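Local coordinates for nitroreductase family protein (Sphingopyxis sp., PDB 7DP1) that is an FMN- and NADPH-dependent nitroreductase that breaks down dinitroaniline herbicides, with flavin bound between its two subunits, at residues Leu33-Pro45 with Met156-Leu170. The protein carries 1 engineered substitution. Numbering follows the deposited sequence.
Sequences LLARIFEIAQRAP and MWLQSVMLLLVEHGL. With FMN (flavin mononucleotide), chain D.
Ala41 plugs into a hole between Trp157, Ser160, Val161 and Leu164, its CB 3.6 Å from Val161 CG2; a small side chain suits this point, where Ala41 CA and Ser160 CA are 5.3 Å apart. One turn back, Ile37 slides past Leu164 in the opposite direction. Its two branches divide the work: CG2, anti to the backbone N, lies 3.6 Å from Leu164 CB, while CD1, at the end of the other branch, meets Leu165 CD2 at 3.5 Å, the two side chains crossing at about a right angle. Beyond them, Leu33 and Leu170 reach tip to tip.

The His168 ring lies against both Leu33 and Ile37, its CD2 3.7 Å from Leu33 CD1 and its ND1 beside Ile37 CD1. His168 ND1 donates to Leu164 O almost in the ring plane, with an N-H...O angle of 166°, which fixes the ring's rotation. With an alanine in its place, Leu33 CD1 would probably lose its ring neighbour and Leu164 O its side-chain donor. Directly after His168, Gly169 takes the positive phi of a Schellman motif ending helix 148-167.

The axes of segments 33-41 and 156-167 approach to 9.1 Å, with their N-to-C directions at 137°, and helices 31-41 and 148-167 pack together within the α+β nitroreductase fold; Phe38 and Trp157 both touch Leu138 of strand 136-143. Trp157 stacks on Trp53, and Val161 CG2 lies over one face of the Trp157 indole, toward the rim. Trp157 NE1 points in plane to a water, which in turn donates to Phe38 O and Gln42 OE1, so one water serves all three; Gln42 OE1 also takes a hydrogen bond from Trp53 NE1.

At the flavin end, the extended chain of Met156 carries SD to 3.5 Å from FMN C8M, and Pro45 CB packs by the ribityl O3', while Arg18, Ser20 and Arg22 of the second subunit hydrogen-bond the same cofactor.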
loop_
_atom_site.group_PDB
_atom_site.type_symbol
_atom_site.label_atom_id
_atom_site.label_comp_id
_atom_site.label_asym_id
_atom_site.label_seq_id
_atom_site.Cartn_x
_atom_site.Cartn_y
_atom_site.Cartn_z
ATOM N N LEU A 33 -21.472 -8.564 3.112
ATOM C CA LEU A 33 -20.614 -8.245 1.979
ATOM C C LEU A 33 -19.258 -7.714 2.461
ATOM O O LEU A 33 -18.216 -8.108 1.940
ATOM C CB LEU A 33 -21.272 -7.235 1.047
ATOM C CG LEU A 33 -20.429 -6.915 -0.189
ATOM C CD1 LEU A 33 -20.099 -8.197 -0.940
ATOM C CD2 LEU A 33 -21.149 -5.937 -1.082
ATOM N N LEU A 34 -19.277 -6.808 3.437
ATOM C CA LEU A 34 -18.034 -6.262 3.992
ATOM C C LEU A 34 -17.155 -7.383 4.499
ATOM O O LEU A 34 -15.938 -7.402 4.264
ATOM C CB LEU A 34 -18.306 -5.272 5.120
ATOM C CG LEU A 34 -18.572 -3.811 4.764
ATOM C CD1 LEU A 34 -18.604 -2.958 6.028
ATOM C CD2 LEU A 34 -17.478 -3.325 3.825
ATOM N N ALA A 35 -17.776 -8.324 5.200
ATOM C CA ALA A 35 -17.049 -9.481 5.721
ATOM C C ALA A 35 -16.434 -10.253 4.572
ATOM O O ALA A 35 -15.295 -10.664 4.677
ATOM C CB ALA A 35 -17.944 -10.394 6.519
ATOM N N ARG A 36 -17.208 -10.459 3.501
ATOM C CA ARG A 36 -16.679 -11.147 2.331
ATOM C C ARG A 36 -15.551 -10.322 1.650
ATOM O O ARG A 36 -14.628 -10.911 1.044
ATOM C CB ARG A 36 -17.747 -11.526 1.314
ATOM C CG ARG A 36 -18.535 -12.749 1.789
ATOM C CD ARG A 36 -19.633 -13.124 0.839
ATOM N NE ARG A 36 -20.363 -12.003 0.266
ATOM C CZ ARG A 36 -21.570 -11.637 0.674
ATOM N NH1 ARG A 36 -22.159 -12.292 1.662
ATOM N NH2 ARG A 36 -22.191 -10.637 0.082
ATOM N N ILE A 37 -15.613 -8.988 1.685
ATOM C CA ILE A 37 -14.535 -8.237 1.076
ATOM C C ILE A 37 -13.227 -8.426 1.885
ATOM O O ILE A 37 -12.141 -8.587 1.310
ATOM C CB ILE A 37 -14.962 -6.757 0.899
ATOM C CG1 ILE A 37 -15.921 -6.703 -0.286
ATOM C CG2 ILE A 37 -13.751 -5.844 0.710
ATOM C CD1 ILE A 37 -16.550 -5.376 -0.610
ATOM N N PHE A 38 -13.334 -8.431 3.205
ATOM C CA PHE A 38 -12.168 -8.558 4.062
ATOM C C PHE A 38 -11.431 -9.925 3.998
ATOM O O PHE A 38 -10.205 -9.934 4.096
ATOM C CB PHE A 38 -12.590 -8.244 5.499
ATOM C CG PHE A 38 -12.991 -6.795 5.725
ATOM C CD1 PHE A 38 -12.418 -5.756 4.991
ATOM C CD2 PHE A 38 -13.942 -6.479 6.682
ATOM C CE1 PHE A 38 -12.789 -4.425 5.238
ATOM C CE2 PHE A 38 -14.316 -5.162 6.939
ATOM C CZ PHE A 38 -13.749 -4.133 6.226
ATOM N N GLU A 39 -12.122 -11.066 3.815
ATOM C CA GLU A 39 -11.374 -12.355 3.721
ATOM C C GLU A 39 -10.520 -12.378 2.479
ATOM O O GLU A 39 -9.423 -12.939 2.497
ATOM C CB GLU A 39 -12.235 -13.622 3.695
ATOM C CG GLU A 39 -13.182 -13.736 4.788
ATOM C CD GLU A 39 -14.469 -13.257 4.259
ATOM O OE1 GLU A 39 -14.384 -12.519 3.256
ATOM O OE2 GLU A 39 -15.570 -13.553 4.782
ATOM N N ILE A 40 -11.027 -11.792 1.390
ATOM C CA ILE A 40 -10.258 -11.745 0.135
ATOM C C ILE A 40 -9.115 -10.747 0.231
ATOM O O ILE A 40 -8.006 -11.021 -0.240
ATOM C CB ILE A 40 -11.135 -11.369 -1.068
ATOM C CG1 ILE A 40 -12.369 -12.279 -1.157
ATOM C CG2 ILE A 40 -10.323 -11.487 -2.337
ATOM C CD1 ILE A 40 -13.301 -11.922 -2.290
ATOM N N ALA A 41 -9.363 -9.593 0.853
ATOM C CA ALA A 41 -8.316 -8.579 1.020
ATOM C C ALA A 41 -7.150 -9.104 1.856
ATOM O O ALA A 41 -6.027 -8.644 1.737
ATOM C CB ALA A 41 -8.889 -7.317 1.670
ATOM N N GLN A 42 -7.431 -10.073 2.719
ATOM C CA GLN A 42 -6.390 -10.636 3.566
ATOM C C GLN A 42 -5.347 -11.351 2.694
ATOM O O GLN A 42 -4.243 -11.619 3.151
ATOM C CB GLN A 42 -6.985 -11.596 4.601
ATOM C CG GLN A 42 -6.053 -11.926 5.791
ATOM C CD GLN A 42 -5.769 -10.707 6.693
ATOM O OE1 GLN A 42 -6.529 -9.719 6.700
ATOM N NE2 GLN A 42 -4.669 -10.778 7.461
ATOM N N ARG A 43 -5.684 -11.636 1.436
ATOM C CA ARG A 43 -4.696 -12.259 0.534
ATOM C C ARG A 43 -3.649 -11.267 0.069
ATOM O O ARG A 43 -2.772 -11.608 -0.721
ATOM C CB ARG A 43 -5.363 -12.874 -0.699
ATOM C CG ARG A 43 -6.412 -13.956 -0.363
ATOM C CD ARG A 43 -5.852 -15.056 0.538
ATOM N NE ARG A 43 -4.627 -15.648 0.007
ATOM C CZ ARG A 43 -4.034 -16.722 0.512
ATOM N NH1 ARG A 43 -4.598 -17.377 1.519
ATOM N NH2 ARG A 43 -2.903 -17.175 -0.027
ATOM N N ALA A 44 -3.732 -10.036 0.550
ATOM C CA ALA A 44 -2.672 -9.077 0.267
ATOM C C ALA A 44 -1.353 -9.608 0.800
ATOM O O ALA A 44 -1.321 -10.324 1.817
ATOM C CB ALA A 44 -2.986 -7.691 0.889
ATOM N N PRO A 45 -0.254 -9.298 0.091
ATOM C CA PRO A 45 1.045 -9.750 0.595
ATOM C C PRO A 45 1.546 -8.837 1.685
ATOM O O PRO A 45 1.037 -7.724 1.879
ATOM C CB PRO A 45 1.949 -9.671 -0.645
ATOM C CG PRO A 45 1.409 -8.475 -1.365
ATOM C CD PRO A 45 -0.113 -8.480 -1.124
ATOM N N MET A 156 -0.854 -1.916 0.989
ATOM C CA MET A 156 -1.151 -3.033 0.093
ATOM C C MET A 156 -2.514 -3.584 0.439
ATOM O O MET A 156 -3.344 -3.817 -0.442
ATOM C CB MET A 156 -0.072 -4.107 0.198
ATOM C CG MET A 156 1.283 -3.660 -0.378
ATOM S SD MET A 156 2.541 -4.896 -0.010
ATOM C CE MET A 156 3.995 -3.825 -0.101
ATOM N N TRP A 157 -2.748 -3.785 1.728
ATOM C CA TRP A 157 -4.068 -4.267 2.191
ATOM C C TRP A 157 -5.182 -3.281 1.892
ATOM O O TRP A 157 -6.222 -3.639 1.338
ATOM C CB TRP A 157 -4.049 -4.550 3.680
ATOM C CG TRP A 157 -5.368 -5.015 4.224
ATOM C CD1 TRP A 157 -5.866 -6.279 4.161
ATOM C CD2 TRP A 157 -6.348 -4.233 4.946
ATOM N NE1 TRP A 157 -7.087 -6.346 4.800
ATOM C CE2 TRP A 157 -7.411 -5.107 5.285
ATOM C CE3 TRP A 157 -6.437 -2.889 5.321
ATOM C CZ2 TRP A 157 -8.563 -4.681 5.999
ATOM C CZ3 TRP A 157 -7.583 -2.462 6.024
ATOM C CH2 TRP A 157 -8.629 -3.362 6.349
ATOM N N LEU A 158 -4.960 -2.028 2.263
ATOM C CA LEU A 158 -5.969 -0.999 2.068
ATOM C C LEU A 158 -6.392 -0.872 0.616
ATOM O O LEU A 158 -7.581 -0.773 0.316
ATOM C CB LEU A 158 -5.450 0.363 2.569
ATOM C CG LEU A 158 -6.574 1.396 2.629
ATOM C CD1 LEU A 158 -7.629 0.970 3.666
ATOM C CD2 LEU A 158 -6.031 2.776 2.937
ATOM N N GLN A 159 -5.417 -0.822 -0.304
ATOM C CA GLN A 159 -5.768 -0.773 -1.723
ATOM C C GLN A 159 -6.528 -2.036 -2.154
ATOM O O GLN A 159 -7.395 -1.986 -3.017
ATOM C CB GLN A 159 -4.513 -0.593 -2.594
ATOM C CG GLN A 159 -4.754 -0.681 -4.105
ATOM C CD GLN A 159 -5.488 0.534 -4.665
ATOM O OE1 GLN A 159 -6.225 1.246 -3.946
ATOM N NE2 GLN A 159 -5.300 0.780 -5.954
ATOM N N SER A 160 -6.193 -3.180 -1.575
ATOM C CA SER A 160 -7.002 -4.374 -1.861
ATOM C C SER A 160 -8.463 -4.132 -1.493
ATOM O O SER A 160 -9.385 -4.414 -2.290
ATOM C CB SER A 160 -6.455 -5.585 -1.113
ATOM O OG SER A 160 -5.130 -5.856 -1.549
ATOM N N VAL A 161 -8.691 -3.582 -0.300
ATOM C CA VAL A 161 -10.073 -3.331 0.129
ATOM C C VAL A 161 -10.796 -2.355 -0.800
ATOM O O VAL A 161 -11.917 -2.599 -1.245
ATOM C CB VAL A 161 -10.079 -2.814 1.578
ATOM C CG1 VAL A 161 -11.489 -2.402 2.017
ATOM C CG2 VAL A 161 -9.492 -3.902 2.489
ATOM N N MET A 162 -10.131 -1.255 -1.121
ATOM C CA MET A 162 -10.746 -0.220 -1.934
ATOM C C MET A 162 -11.130 -0.746 -3.325
ATOM O O MET A 162 -12.178 -0.410 -3.868
ATOM C CB MET A 162 -9.788 0.964 -2.044
ATOM C CG MET A 162 -9.631 1.708 -0.714
ATOM S SD MET A 162 -8.673 3.203 -0.956
ATOM C CE MET A 162 -7.025 2.524 -0.928
ATOM N N LEU A 163 -10.266 -1.572 -3.910
ATOM C CA LEU A 163 -10.595 -2.171 -5.201
ATOM C C LEU A 163 -11.742 -3.166 -5.111
ATOM O O LEU A 163 -12.598 -3.185 -5.987
ATOM C CB LEU A 163 -9.368 -2.855 -5.787
ATOM C CG LEU A 163 -8.284 -1.852 -6.192
ATOM C CD1 LEU A 163 -7.056 -2.574 -6.691
ATOM C CD2 LEU A 163 -8.862 -0.947 -7.266
ATOM N N LEU A 164 -11.768 -3.977 -4.049
ATOM C CA LEU A 164 -12.856 -4.946 -3.868
ATOM C C LEU A 164 -14.212 -4.264 -3.693
ATOM O O LEU A 164 -15.245 -4.781 -4.132
ATOM C CB LEU A 164 -12.583 -5.833 -2.653
ATOM C CG LEU A 164 -11.480 -6.861 -2.893
ATOM C CD1 LEU A 164 -10.916 -7.441 -1.570
ATOM C CD2 LEU A 164 -11.987 -7.958 -3.794
ATOM N N LEU A 165 -14.204 -3.111 -3.032
ATOM C CA LEU A 165 -15.428 -2.349 -2.834
ATOM C C LEU A 165 -16.005 -1.932 -4.169
ATOM O O LEU A 165 -17.176 -2.170 -4.461
ATOM C CB LEU A 165 -15.151 -1.115 -1.970
ATOM C CG LEU A 165 -14.907 -1.382 -0.482
ATOM C CD1 LEU A 165 -14.483 -0.098 0.220
ATOM C CD2 LEU A 165 -16.174 -1.965 0.167
ATOM N N VAL A 166 -15.154 -1.313 -4.982
ATOM C CA VAL A 166 -15.515 -0.848 -6.318
ATOM C C VAL A 166 -16.087 -1.981 -7.147
ATOM O O VAL A 166 -17.133 -1.826 -7.812
ATOM C CB VAL A 166 -14.289 -0.249 -7.032
ATOM C CG1 VAL A 166 -14.511 -0.173 -8.531
ATOM C CG2 VAL A 166 -13.968 1.127 -6.453
ATOM N N GLU A 167 -15.409 -3.121 -7.092
ATOM C CA GLU A 167 -15.860 -4.332 -7.779
ATOM C C GLU A 167 -17.261 -4.747 -7.338
ATOM O O GLU A 167 -18.034 -5.278 -8.139
ATOM C CB GLU A 167 -14.886 -5.485 -7.529
ATOM C CG GLU A 167 -15.240 -6.783 -8.250
ATOM C CD GLU A 167 -14.341 -7.944 -7.851
ATOM O OE1 GLU A 167 -14.179 -8.174 -6.636
ATOM O OE2 GLU A 167 -13.807 -8.633 -8.749
ATOM N N HIS A 168 -17.592 -4.521 -6.070
ATOM C CA HIS A 168 -18.905 -4.943 -5.585
ATOM C C HIS A 168 -19.907 -3.788 -5.516
ATOM O O HIS A 168 -20.951 -3.903 -4.885
ATOM C CB HIS A 168 -18.792 -5.617 -4.219
ATOM C CG HIS A 168 -18.119 -6.958 -4.252
ATOM N ND1 HIS A 168 -16.749 -7.108 -4.201
ATOM C CD2 HIS A 168 -18.634 -8.211 -4.328
ATOM C CE1 HIS A 168 -16.447 -8.396 -4.238
ATOM N NE2 HIS A 168 -17.572 -9.085 -4.320
ATOM N N GLY A 169 -19.605 -2.688 -6.191
ATOM C CA GLY A 169 -20.551 -1.596 -6.275
ATOM C C GLY A 169 -20.517 -0.628 -5.104
ATOM O O GLY A 169 -21.370 0.256 -5.010
ATOM N N LEU A 170 -19.539 -0.767 -4.213
ATOM C CA LEU A 170 -19.435 0.181 -3.106
ATOM C C LEU A 170 -18.326 1.161 -3.403
ATOM O O LEU A 170 -17.545 0.955 -4.332
ATOM C CB LEU A 170 -19.165 -0.524 -1.779
ATOM C CG LEU A 170 -20.288 -1.399 -1.209
ATOM C CD1 LEU A 170 -19.717 -2.390 -0.221
ATOM C CD2 LEU A 170 -21.373 -0.546 -0.549
HETATM N N1 FMN D . 9.649 -12.763 -0.231
HETATM C C2 FMN D . 10.932 -13.231 -0.357
HETATM O O2 FMN D . 11.107 -14.420 -0.591
HETATM N N3 FMN D . 12.010 -12.374 -0.238
HETATM C C4 FMN D . 11.833 -11.030 0.002
HETATM O O4 FMN D . 12.833 -10.294 0.090
HETATM C C4A FMN D . 10.523 -10.551 0.138
HETATM N N5 FMN D . 10.268 -9.222 0.387
HETATM C C5A FMN D . 8.971 -8.761 0.478
HETATM C C6 FMN D . 8.744 -7.416 0.709
HETATM C C7 FMN D . 7.440 -6.946 0.809
HETATM C C7M FMN D . 7.205 -5.485 1.034
HETATM C C8 FMN D . 6.364 -7.815 0.685
HETATM C C8M FMN D . 4.954 -7.292 0.751
HETATM C C9 FMN D . 6.594 -9.163 0.456
HETATM C C9A FMN D . 7.900 -9.635 0.344
HETATM N N10 FMN D . 8.153 -10.978 0.122
HETATM C C10 FMN D . 9.445 -11.426 0.014
HETATM C "C1'" FMN D . 7.038 -11.975 -0.044
HETATM C "C2'" FMN D . 6.366 -12.334 1.278
HETATM O "O2'" FMN D . 7.135 -13.278 1.982
HETATM C "C3'" FMN D . 4.987 -12.901 0.941
HETATM O "O3'" FMN D . 4.192 -11.895 0.352
HETATM C "C4'" FMN D . 4.241 -13.483 2.139
HETATM O "O4'" FMN D . 4.966 -14.616 2.581
HETATM C "C5'" FMN D . 2.868 -13.943 1.648
HETATM O "O5'" FMN D . 3.032 -14.873 0.574
HETATM P P FMN D . 2.319 -14.628 -0.862
HETATM O O1P FMN D . 2.860 -15.711 -1.780
HETATM O O2P FMN D . 0.820 -14.737 -0.805
HETATM O O3P FMN D . 2.632 -13.220 -1.294
HETATM O O HOH W 1 -8.651 -8.549 5.694
#